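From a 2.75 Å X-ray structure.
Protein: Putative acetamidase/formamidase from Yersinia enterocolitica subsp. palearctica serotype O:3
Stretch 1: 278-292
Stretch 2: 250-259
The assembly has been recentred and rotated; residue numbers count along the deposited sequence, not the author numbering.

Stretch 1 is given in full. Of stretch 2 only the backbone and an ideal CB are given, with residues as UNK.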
ATOM      1  N   ARG B 278      -9.118  -4.110   6.408  1.00 31.74           N
ATOM      2  CA  ARG B 278     -10.476  -3.976   5.839  1.00 31.34           C
ATOM      3  C   ARG B 278     -11.191  -5.309   5.804  1.00 31.04           C
ATOM      4  O   ARG B 278     -12.350  -5.411   6.205  1.00 30.89           O
ATOM      5  CB  ARG B 278     -10.417  -3.401   4.430  1.00 31.13           C
ATOM      6  CG  ARG B 278     -10.241  -1.906   4.411  1.00 31.26           C
ATOM      7  CD  ARG B 278      -9.820  -1.439   3.049  1.00 31.42           C
ATOM      8  NE  ARG B 278      -9.758   0.012   2.972  1.00 31.56           N
ATOM      9  CZ  ARG B 278      -9.023   0.696   2.102  1.00 31.97           C
ATOM     10  NH1 ARG B 278      -8.191   0.083   1.259  1.00 31.96           N
ATOM     11  NH2 ARG B 278      -9.072   2.023   2.118  1.00 32.85           N
ATOM     12  N   ILE B 279     -10.473  -6.320   5.314  1.00 30.74           N
ATOM     13  CA  ILE B 279     -10.967  -7.692   5.229  1.00 30.65           C
ATOM     14  C   ILE B 279     -11.440  -8.194   6.595  1.00 30.88           C
ATOM     15  O   ILE B 279     -12.535  -8.742   6.712  1.00 30.65           O
ATOM     16  CB  ILE B 279      -9.864  -8.619   4.672  1.00 30.31           C
ATOM     17  CG1 ILE B 279      -9.670  -8.352   3.182  1.00 30.40           C
ATOM     18  CG2 ILE B 279     -10.238 -10.078   4.846  1.00 30.92           C
ATOM     19  CD1 ILE B 279      -8.431  -8.994   2.596  1.00 30.72           C
ATOM     20  N   ALA B 280     -10.606  -7.986   7.615  1.00 31.26           N
ATOM     21  CA  ALA B 280     -10.915  -8.418   8.976  1.00 31.59           C
ATOM     22  C   ALA B 280     -12.140  -7.701   9.520  1.00 31.86           C
ATOM     23  O   ALA B 280     -13.103  -8.351   9.962  1.00 33.42           O
ATOM     24  CB  ALA B 280      -9.722  -8.191   9.890  1.00 31.61           C
ATOM     25  N   TYR B 281     -12.110  -6.371   9.500  1.00 30.44           N
ATOM     26  CA  TYR B 281     -13.257  -5.623   9.993  1.00 30.58           C
ATOM     27  C   TYR B 281     -14.543  -5.919   9.244  1.00 30.86           C
ATOM     28  O   TYR B 281     -15.582  -6.077   9.874  1.00 31.77           O
ATOM     29  CB  TYR B 281     -13.021  -4.112  10.057  1.00 30.17           C
ATOM     30  CG  TYR B 281     -12.531  -3.614  11.399  1.00 30.43           C
ATOM     31  CD1 TYR B 281     -13.326  -3.771  12.534  1.00 31.38           C
ATOM     32  CD2 TYR B 281     -11.343  -2.909  11.526  1.00 30.12           C
ATOM     33  CE1 TYR B 281     -12.924  -3.302  13.773  1.00 31.91           C
ATOM     34  CE2 TYR B 281     -10.944  -2.408  12.755  1.00 30.82           C
ATOM     35  CZ  TYR B 281     -11.744  -2.615  13.879  1.00 31.83           C
ATOM     36  OH  TYR B 281     -11.351  -2.144  15.111  1.00 32.57           O
ATOM     37  N   ARG B 282     -14.481  -6.023   7.920  1.00 30.57           N
ATOM     38  CA  ARG B 282     -15.702  -6.287   7.153  1.00 31.15           C
ATOM     39  C   ARG B 282     -16.260  -7.676   7.490  1.00 31.85           C
ATOM     40  O   ARG B 282     -17.479  -7.858   7.607  1.00 32.24           O
ATOM     41  CB  ARG B 282     -15.482  -6.172   5.658  1.00 30.58           C
ATOM     42  CG  ARG B 282     -16.818  -6.074   4.934  1.00 31.48           C
ATOM     43  CD  ARG B 282     -16.711  -5.950   3.446  1.00 31.65           C
ATOM     44  NE  ARG B 282     -16.306  -7.195   2.806  1.00 31.56           N
ATOM     45  CZ  ARG B 282     -16.237  -7.379   1.492  1.00 31.75           C
ATOM     46  NH1 ARG B 282     -15.830  -8.550   1.018  1.00 31.81           N
ATOM     47  NH2 ARG B 282     -16.555  -6.399   0.650  1.00 32.32           N
ATOM     48  N   ASP B 283     -15.362  -8.646   7.642  1.00 31.93           N
ATOM     49  CA  ASP B 283     -15.779 -10.008   7.970  1.00 32.78           C
ATOM     50  C   ASP B 283     -16.440 -10.023   9.340  1.00 34.02           C
ATOM     51  O   ASP B 283     -17.433 -10.721   9.534  1.00 35.71           O
ATOM     52  CB  ASP B 283     -14.611 -10.981   7.995  1.00 32.38           C
ATOM     53  CG  ASP B 283     -15.067 -12.415   8.202  1.00 33.57           C
ATOM     54  OD1 ASP B 283     -15.722 -12.954   7.289  1.00 34.31           O
ATOM     55  OD2 ASP B 283     -14.757 -13.011   9.261  1.00 33.97           O
ATOM     56  N   LEU B 284     -15.872  -9.266  10.281  1.00 33.66           N
ATOM     57  CA  LEU B 284     -16.425  -9.186  11.629  1.00 34.53           C
ATOM     58  C   LEU B 284     -17.847  -8.624  11.567  1.00 35.70           C
ATOM     59  O   LEU B 284     -18.764  -9.171  12.181  1.00 37.48           O
ATOM     60  CB  LEU B 284     -15.536  -8.328  12.536  1.00 34.28           C
ATOM     61  CG  LEU B 284     -15.960  -8.186  13.999  1.00 35.49           C
ATOM     62  CD1 LEU B 284     -16.120  -9.548  14.649  1.00 36.63           C
ATOM     63  CD2 LEU B 284     -14.937  -7.364  14.751  1.00 35.19           C
ATOM     64  N   ILE B 285     -18.023  -7.551  10.795  1.00 35.04           N
ATOM     65  CA  ILE B 285     -19.339  -6.922  10.619  1.00 35.91           C
ATOM     66  C   ILE B 285     -20.338  -7.922  10.039  1.00 36.63           C
ATOM     67  O   ILE B 285     -21.474  -7.992  10.499  1.00 38.08           O
ATOM     68  CB  ILE B 285     -19.256  -5.652   9.741  1.00 35.06           C
ATOM     69  CG1 ILE B 285     -18.485  -4.565  10.495  1.00 34.66           C
ATOM     70  CG2 ILE B 285     -20.647  -5.123   9.415  1.00 36.20           C
ATOM     71  CD1 ILE B 285     -18.160  -3.342   9.668  1.00 34.06           C
ATOM     72  N   TYR B 286     -19.922  -8.698   9.041  1.00 36.04           N
ATOM     73  CA  TYR B 286     -20.834  -9.680   8.463  1.00 37.22           C
ATOM     74  C   TYR B 286     -21.179 -10.794   9.470  1.00 38.07           C
ATOM     75  O   TYR B 286     -22.295 -11.343   9.456  1.00 39.01           O
ATOM     76  CB  TYR B 286     -20.307 -10.292   7.167  1.00 36.79           C
ATOM     77  CG  TYR B 286     -20.167  -9.351   5.987  1.00 36.72           C
ATOM     78  CD1 TYR B 286     -20.975  -8.214   5.844  1.00 37.59           C
ATOM     79  CD2 TYR B 286     -19.343  -9.693   4.917  1.00 36.32           C
ATOM     80  CE1 TYR B 286     -20.856  -7.389   4.729  1.00 37.40           C
ATOM     81  CE2 TYR B 286     -19.248  -8.884   3.794  1.00 36.28           C
ATOM     82  CZ  TYR B 286     -20.007  -7.737   3.702  1.00 36.84           C
ATOM     83  OH  TYR B 286     -19.901  -6.936   2.588  1.00 37.29           O
ATOM     84  N   TRP B 287     -20.218 -11.105  10.334  1.00 37.00           N
ATOM     85  CA  TRP B 287     -20.390 -12.120  11.361  1.00 37.79           C
ATOM     86  C   TRP B 287     -21.384 -11.624  12.410  1.00 39.37           C
ATOM     87  O   TRP B 287     -22.286 -12.366  12.818  1.00 41.20           O
ATOM     88  CB  TRP B 287     -19.021 -12.477  11.956  1.00 36.76           C
ATOM     89  CG  TRP B 287     -18.983 -13.609  12.934  1.00 37.75           C
ATOM     90  CD1 TRP B 287     -19.938 -14.570  13.135  1.00 39.37           C
ATOM     91  CD2 TRP B 287     -17.838 -14.036  13.674  1.00 37.39           C
ATOM     92  NE1 TRP B 287     -19.502 -15.490  14.048  1.00 40.10           N
ATOM     93  CE2 TRP B 287     -18.208 -15.198  14.384  1.00 38.89           C
ATOM     94  CE3 TRP B 287     -16.546 -13.520  13.843  1.00 36.32           C
ATOM     95  CZ2 TRP B 287     -17.339 -15.854  15.251  1.00 39.20           C
ATOM     96  CZ3 TRP B 287     -15.677 -14.172  14.705  1.00 36.73           C
ATOM     97  CH2 TRP B 287     -16.079 -15.331  15.395  1.00 38.26           C
ATOM     98  N   LEU B 288     -21.247 -10.360  12.808  1.00 38.78           N
ATOM     99  CA  LEU B 288     -22.146  -9.754  13.789  1.00 40.14           C
ATOM    100  C   LEU B 288     -23.586  -9.679  13.263  1.00 41.76           C
ATOM    101  O   LEU B 288     -24.534  -9.877  14.026  1.00 43.90           O
ATOM    102  CB  LEU B 288     -21.643  -8.367  14.197  1.00 39.26           C
ATOM    103  CG  LEU B 288     -20.300  -8.342  14.934  1.00 38.21           C
ATOM    104  CD1 LEU B 288     -19.793  -6.924  15.107  1.00 37.56           C
ATOM    105  CD2 LEU B 288     -20.395  -9.042  16.279  1.00 39.45           C
ATOM    106  N   VAL B 289     -23.744  -9.408  11.966  1.00 40.78           N
ATOM    107  CA  VAL B 289     -25.074  -9.325  11.350  1.00 42.13           C
ATOM    108  C   VAL B 289     -25.727 -10.706  11.209  1.00 43.53           C
ATOM    109  O   VAL B 289     -26.914 -10.874  11.478  1.00 45.91           O
ATOM    110  CB  VAL B 289     -25.010  -8.632   9.962  1.00 40.96           C
ATOM    111  CG1 VAL B 289     -26.325  -8.760   9.199  1.00 42.61           C
ATOM    112  CG2 VAL B 289     -24.632  -7.169  10.117  1.00 40.19           C
ATOM    113  N   ALA B 290     -24.935 -11.688  10.807  1.00 42.61           N
ATOM    114  CA  ALA B 290     -25.429 -13.047  10.578  1.00 43.61           C
ATOM    115  C   ALA B 290     -25.789 -13.828  11.838  1.00 45.29           C
ATOM    116  O   ALA B 290     -26.879 -14.373  11.929  1.00 47.39           O
ATOM    117  CB  ALA B 290     -24.409 -13.836   9.760  1.00 41.85           C
ATOM    118  N   ASP B 291     -24.877 -13.868  12.806  1.00 44.87           N
ATOM    119  CA  ASP B 291     -25.070 -14.654  14.035  1.00 46.50           C
ATOM    120  C   ASP B 291     -25.401 -13.916  15.336  1.00 47.07           C
ATOM    121  O   ASP B 291     -25.818 -14.561  16.295  1.00 48.71           O
ATOM    122  CB  ASP B 291     -23.799 -15.485  14.290  1.00 45.99           C
ATOM    123  CG  ASP B 291     -23.476 -16.458  13.152  1.00 45.70           C
ATOM    124  OD1 ASP B 291     -24.324 -16.656  12.254  1.00 46.71           O
ATOM    125  OD2 ASP B 291     -22.361 -17.032  13.175  1.00 45.07           O
ATOM    126  N   PHE B 292     -25.222 -12.598  15.391  1.00 45.68           N
ATOM    127  CA  PHE B 292     -25.474 -11.865  16.655  1.00 46.42           C
ATOM    128  C   PHE B 292     -26.511 -10.729  16.583  1.00 47.18           C
ATOM    129  O   PHE B 292     -26.456  -9.774  17.354  1.00 47.18           O
ATOM    130  CB  PHE B 292     -24.135 -11.378  17.237  1.00 44.63           C
ATOM    131  CG  PHE B 292     -23.138 -12.490  17.458  1.00 43.75           C
ATOM    132  CD1 PHE B 292     -23.203 -13.283  18.598  1.00 45.39           C
ATOM    133  CD2 PHE B 292     -22.138 -12.746  16.530  1.00 41.55           C
ATOM    134  CE1 PHE B 292     -22.295 -14.311  18.806  1.00 44.78           C
ATOM    135  CE2 PHE B 292     -21.222 -13.768  16.737  1.00 41.05           C
ATOM    136  CZ  PHE B 292     -21.303 -14.551  17.877  1.00 42.66           C
ATOM    137  N   UNK B 250     -22.056 -26.944   7.372  1.00 57.12           N
ATOM    138  CA  UNK B 250     -22.692 -25.897   6.585  1.00 57.73           C
ATOM    139  C   UNK B 250     -22.695 -24.496   7.229  1.00 56.96           C
ATOM    140  O   UNK B 250     -23.745 -23.938   7.529  1.00 57.39           O
ATOM    141  CB  UNK B 250     -24.136 -26.314   6.297  1.00 57.73           C
ATOM    142  N   UNK B 251     -21.498 -23.955   7.443  1.00 56.47           N
ATOM    143  CA  UNK B 251     -21.302 -22.609   8.012  1.00 56.47           C
ATOM    144  C   UNK B 251     -20.345 -21.922   7.045  1.00 56.10           C
ATOM    145  O   UNK B 251     -19.144 -22.160   7.068  1.00 54.16           O
ATOM    146  CB  UNK B 251     -20.756 -22.642   9.441  1.00 56.47           C
ATOM    147  N   UNK B 252     -20.903 -21.091   6.170  1.00 59.16           N
ATOM    148  CA  UNK B 252     -20.110 -20.466   5.103  1.00 58.74           C
ATOM    149  C   UNK B 252     -19.244 -19.333   5.639  1.00 54.22           C
ATOM    150  O   UNK B 252     -19.760 -18.350   6.160  1.00 53.09           O
ATOM    151  CB  UNK B 252     -21.028 -19.937   3.999  1.00 58.74           C
ATOM    152  N   UNK B 253     -17.923 -19.512   5.555  1.00 51.45           N
ATOM    153  CA  UNK B 253     -16.950 -18.509   5.985  1.00 49.82           C
ATOM    154  C   UNK B 253     -16.054 -18.203   4.809  1.00 47.75           C
ATOM    155  O   UNK B 253     -15.747 -19.089   4.020  1.00 49.13           O
ATOM    156  CB  UNK B 253     -16.135 -18.986   7.189  1.00 49.82           C
ATOM    157  N   UNK B 254     -15.631 -16.954   4.697  1.00 44.51           N
ATOM    158  CA  UNK B 254     -14.724 -16.557   3.636  1.00 42.75           C
ATOM    159  C   UNK B 254     -13.312 -16.449   4.182  1.00 40.96           C
ATOM    160  O   UNK B 254     -12.349 -16.603   3.431  1.00 41.84           O
ATOM    161  CB  UNK B 254     -15.164 -15.232   3.010  1.00 42.75           C
ATOM    162  N   UNK B 255     -13.196 -16.181   5.486  1.00 38.79           N
ATOM    163  CA  UNK B 255     -11.904 -16.025   6.142  1.00 37.25           C
ATOM    164  C   UNK B 255     -11.866 -16.739   7.481  1.00 37.84           C
ATOM    165  O   UNK B 255     -12.909 -17.078   8.024  1.00 38.89           O
ATOM    166  CB  UNK B 255     -11.582 -14.542   6.334  1.00 37.25           C
ATOM    167  N   UNK B 256     -10.658 -16.984   8.010  1.00 38.18           N
ATOM    168  CA  UNK B 256     -10.569 -17.631   9.316  1.00 39.25           C
ATOM    169  C   UNK B 256     -11.106 -16.757  10.435  1.00 38.97           C
ATOM    170  O   UNK B 256     -11.023 -15.536  10.356  1.00 38.66           O
ATOM    171  CB  UNK B 256      -9.117 -18.011   9.615  1.00 39.25           C
ATOM    172  N   UNK B 257     -11.653 -17.395  11.461  1.00 39.68           N
ATOM    173  CA  UNK B 257     -12.165 -16.705  12.637  1.00 40.19           C
ATOM    174  C   UNK B 257     -11.668 -17.443  13.853  1.00 42.02           C
ATOM    175  O   UNK B 257     -11.301 -18.610  13.763  1.00 42.61           O
ATOM    176  CB  UNK B 257     -13.693 -16.619  12.627  1.00 40.19           C
ATOM    177  N   UNK B 258     -11.610 -16.760  14.983  1.00 43.99           N
ATOM    178  CA  UNK B 258     -11.181 -17.416  16.212  1.00 47.24           C
ATOM    179  C   UNK B 258     -12.015 -16.903  17.347  1.00 46.53           C
ATOM    180  O   UNK B 258     -12.749 -15.928  17.222  1.00 45.39           O
ATOM    181  CB  UNK B 258      -9.693 -17.186  16.486  1.00 47.24           C
ATOM    182  N   UNK B 259     -11.900 -17.589  18.468  1.00 46.86           N
ATOM    183  CA  UNK B 259     -12.671 -17.283  19.640  1.00 47.49           C
ATOM    184  C   UNK B 259     -11.890 -17.709  20.866  1.00 48.47           C
ATOM    185  O   UNK B 259     -11.175 -18.701  20.828  1.00 49.29           O
ATOM    186  CB  UNK B 259     -14.041 -17.963  19.591  1.00 47.49           C
TER

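The helix of stretch 1 turns Ile 279, Asp 283, Trp 287 and Asp 291 toward stretch 2, one residue per turn: an aliphatic side chain, an acid, an indole and a second acid. Stretch 2 runs past them as loop and then as a strand that begins at 257 and continues beyond the stretch.

Position 250 has positive phi (46°) and nothing of stretch 1 within 5.5 Å of its ideal CB. Glycine, asparagine or aspartate tolerate such angles well; the residue is Asn 250, which makes no contact.

At 251 the CB points toward the helix, but no atom there lies within 5.5 Å of it. A small side chain would leave the gap open, so a long or broad one suits, preferably with a donor for Asp 291. Trp 251 fills the role with chi1 t: its CZ2 comes 3.9 Å from NE1 of Trp 287, and its NE1 lies 3.5 Å from OD2 of Asp 291. That same NE1 donates to water 1 at 3.2 Å, and the water gives a weak hydrogen bond to Asp 291 OD2 at 2.9 Å, so water 1 links the indole and the acid.

Positions 252 and 253 have extended backbones and no near neighbour in stretch 1, so stretch 1 asks for no particular side chain at either, and polar or aliphatic residues would serve. They are Gln 252 and Leu 253, neither in contact.

Position 254 points toward the helix, its ideal CB 4.9 Å from OD1 of Asp 283. A small or polar residue would fit beside the carboxylate; Ser 254 makes no close contact.

Position 255 is more demanding. Its ideal CB is 4.5 Å from CG of Asp 283 and 4.9 Å from CG2 of Ile 279, so the side chain starts beside an acid and can continue over a methyl group. A flat aromatic or a long aliphatic chain would do. Trp 255, chi1 m, takes the aromatic solution: Ile 279 CG2 sits over one face, 3.5 Å from the centroid of the five-membered ring, a CH-pi contact. Its NE1 donates to water 2 at 2.9 Å, and the water accepts a weak hydrogen bond from Arg 282 NH1 at 3.4 Å.

Position 256 points away, with a phi of -67° that proline accommodates; it is Pro 256.

Position 257 has its ideal CB 3.8 Å from CZ3 of Trp 287 and 5.0 Å from OD2 of Asp 283. A long cationic side chain could lie along the indole and reach the acid; lysine could supply charge, but arginine adds a flat group and several donors. Arg 257 has chi2 and chi3 both t. Its NE donates to Asp 283 OD2 at 2.9 Å and its NH2 to Asp 283 OD1 at 3.2 Å, a two-pronged salt bridge at the guanidinium edge, while its face stacks on Trp 287, planes 12° apart.

Position 258 points away, so stretch 1 sets little limit on its side chain and residues of many sizes would suit; it is Met 258, deposited as selenomethionine, whose backbone O lies 3.8 Å from Trp 287 CH2. Position 259 points sideways and could take many residues; Glu 259 bonds elsewhere in the structure.

Stretch 2, residues 250-259: NWQLSWPRME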
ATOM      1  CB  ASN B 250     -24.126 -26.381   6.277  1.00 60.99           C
ATOM      2  CG  ASN B 250     -24.813 -25.579   5.195  1.00 61.67           C
ATOM      3  OD1 ASN B 250     -24.170 -25.019   4.301  1.00 60.83           O
ATOM      4  ND2 ASN B 250     -26.137 -25.557   5.246  1.00 64.01           N
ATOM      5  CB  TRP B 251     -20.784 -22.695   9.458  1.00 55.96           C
ATOM      6  CG  TRP B 251     -20.596 -21.379  10.150  1.00 54.61           C
ATOM      7  CD1 TRP B 251     -21.388 -20.279  10.038  1.00 54.82           C
ATOM      8  CD2 TRP B 251     -19.644 -21.078  11.178  1.00 54.10           C
ATOM      9  NE1 TRP B 251     -20.939 -19.280  10.867  1.00 53.66           N
ATOM     10  CE2 TRP B 251     -19.872 -19.748  11.585  1.00 53.12           C
ATOM     11  CE3 TRP B 251     -18.604 -21.802  11.782  1.00 54.65           C
ATOM     12  CZ2 TRP B 251     -19.091 -19.116  12.566  1.00 52.18           C
ATOM     13  CZ3 TRP B 251     -17.821 -21.165  12.754  1.00 53.25           C
ATOM     14  CH2 TRP B 251     -18.077 -19.840  13.136  1.00 52.03           C
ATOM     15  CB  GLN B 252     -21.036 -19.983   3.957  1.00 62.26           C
ATOM     16  CG  GLN B 252     -20.417 -20.044   2.566  1.00 64.81           C
ATOM     17  CD  GLN B 252     -19.239 -19.130   2.272  1.00 67.21           C
ATOM     18  OE1 GLN B 252     -19.224 -17.942   2.607  1.00 71.93           O
ATOM     19  NE2 GLN B 252     -18.265 -19.681   1.580  1.00 67.00           N
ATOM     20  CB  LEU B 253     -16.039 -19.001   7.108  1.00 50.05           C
ATOM     21  CG  LEU B 253     -16.585 -19.486   8.441  1.00 52.96           C
ATOM     22  CD1 LEU B 253     -15.396 -19.623   9.401  1.00 52.48           C
ATOM     23  CD2 LEU B 253     -17.623 -18.516   8.993  1.00 53.82           C
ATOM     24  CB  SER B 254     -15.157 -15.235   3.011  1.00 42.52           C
ATOM     25  OG  SER B 254     -16.403 -15.393   2.366  1.00 44.24           O
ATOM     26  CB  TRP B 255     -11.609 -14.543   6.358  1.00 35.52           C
ATOM     27  CG  TRP B 255     -11.457 -13.822   5.098  1.00 34.43           C
ATOM     28  CD1 TRP B 255     -12.431 -13.199   4.388  1.00 34.44           C
ATOM     29  CD2 TRP B 255     -10.256 -13.670   4.355  1.00 34.06           C
ATOM     30  NE1 TRP B 255     -11.907 -12.648   3.250  1.00 33.88           N
ATOM     31  CE2 TRP B 255     -10.571 -12.932   3.200  1.00 33.61           C
ATOM     32  CE3 TRP B 255      -8.930 -14.080   4.558  1.00 34.01           C
ATOM     33  CZ2 TRP B 255      -9.618 -12.588   2.250  1.00 33.77           C
ATOM     34  CZ3 TRP B 255      -7.981 -13.749   3.608  1.00 33.94           C
ATOM     35  CH2 TRP B 255      -8.328 -13.006   2.467  1.00 33.82           C
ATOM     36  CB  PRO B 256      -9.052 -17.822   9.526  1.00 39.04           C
ATOM     37  CG  PRO B 256      -8.454 -17.775   8.164  1.00 38.47           C
ATOM     38  CD  PRO B 256      -9.337 -16.875   7.352  1.00 37.64           C
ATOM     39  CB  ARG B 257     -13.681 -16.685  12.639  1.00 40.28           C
ATOM     40  CG  ARG B 257     -14.273 -15.844  11.540  1.00 38.95           C
ATOM     41  CD  ARG B 257     -15.777 -16.030  11.448  1.00 39.85           C
ATOM     42  NE  ARG B 257     -16.346 -15.136  10.438  1.00 39.31           N
ATOM     43  CZ  ARG B 257     -17.628 -15.098  10.088  1.00 39.29           C
ATOM     44  NH1 ARG B 257     -18.517 -15.908  10.649  1.00 40.54           N
ATOM     45  NH2 ARG B 257     -18.019 -14.243   9.161  1.00 38.84           N
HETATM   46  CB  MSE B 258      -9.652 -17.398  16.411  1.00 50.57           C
HETATM   47  CG  MSE B 258      -9.081 -16.141  17.042  1.00 54.00           C
HETATM   48 SE   MSE B 258      -9.053 -16.231  19.020  1.00 63.49          SE
HETATM   49  CE  MSE B 258      -8.428 -14.381  19.304  1.00 63.15           C
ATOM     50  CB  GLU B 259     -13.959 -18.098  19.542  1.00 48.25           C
ATOM     51  CG  GLU B 259     -14.929 -17.979  20.698  1.00 50.17           C
ATOM     52  CD  GLU B 259     -16.159 -18.877  20.557  1.00 51.47           C
ATOM     53  OE1 GLU B 259     -16.187 -19.784  19.696  1.00 50.25           O
ATOM     54  OE2 GLU B 259     -17.109 -18.675  21.337  1.00 53.22           O
TER
HETATM   55  O   HOH W   1     -21.571 -16.135  10.580  1.00 35.13           O
HETATM   56  O   HOH W   2     -13.158 -10.436   1.907  1.00 36.01           O
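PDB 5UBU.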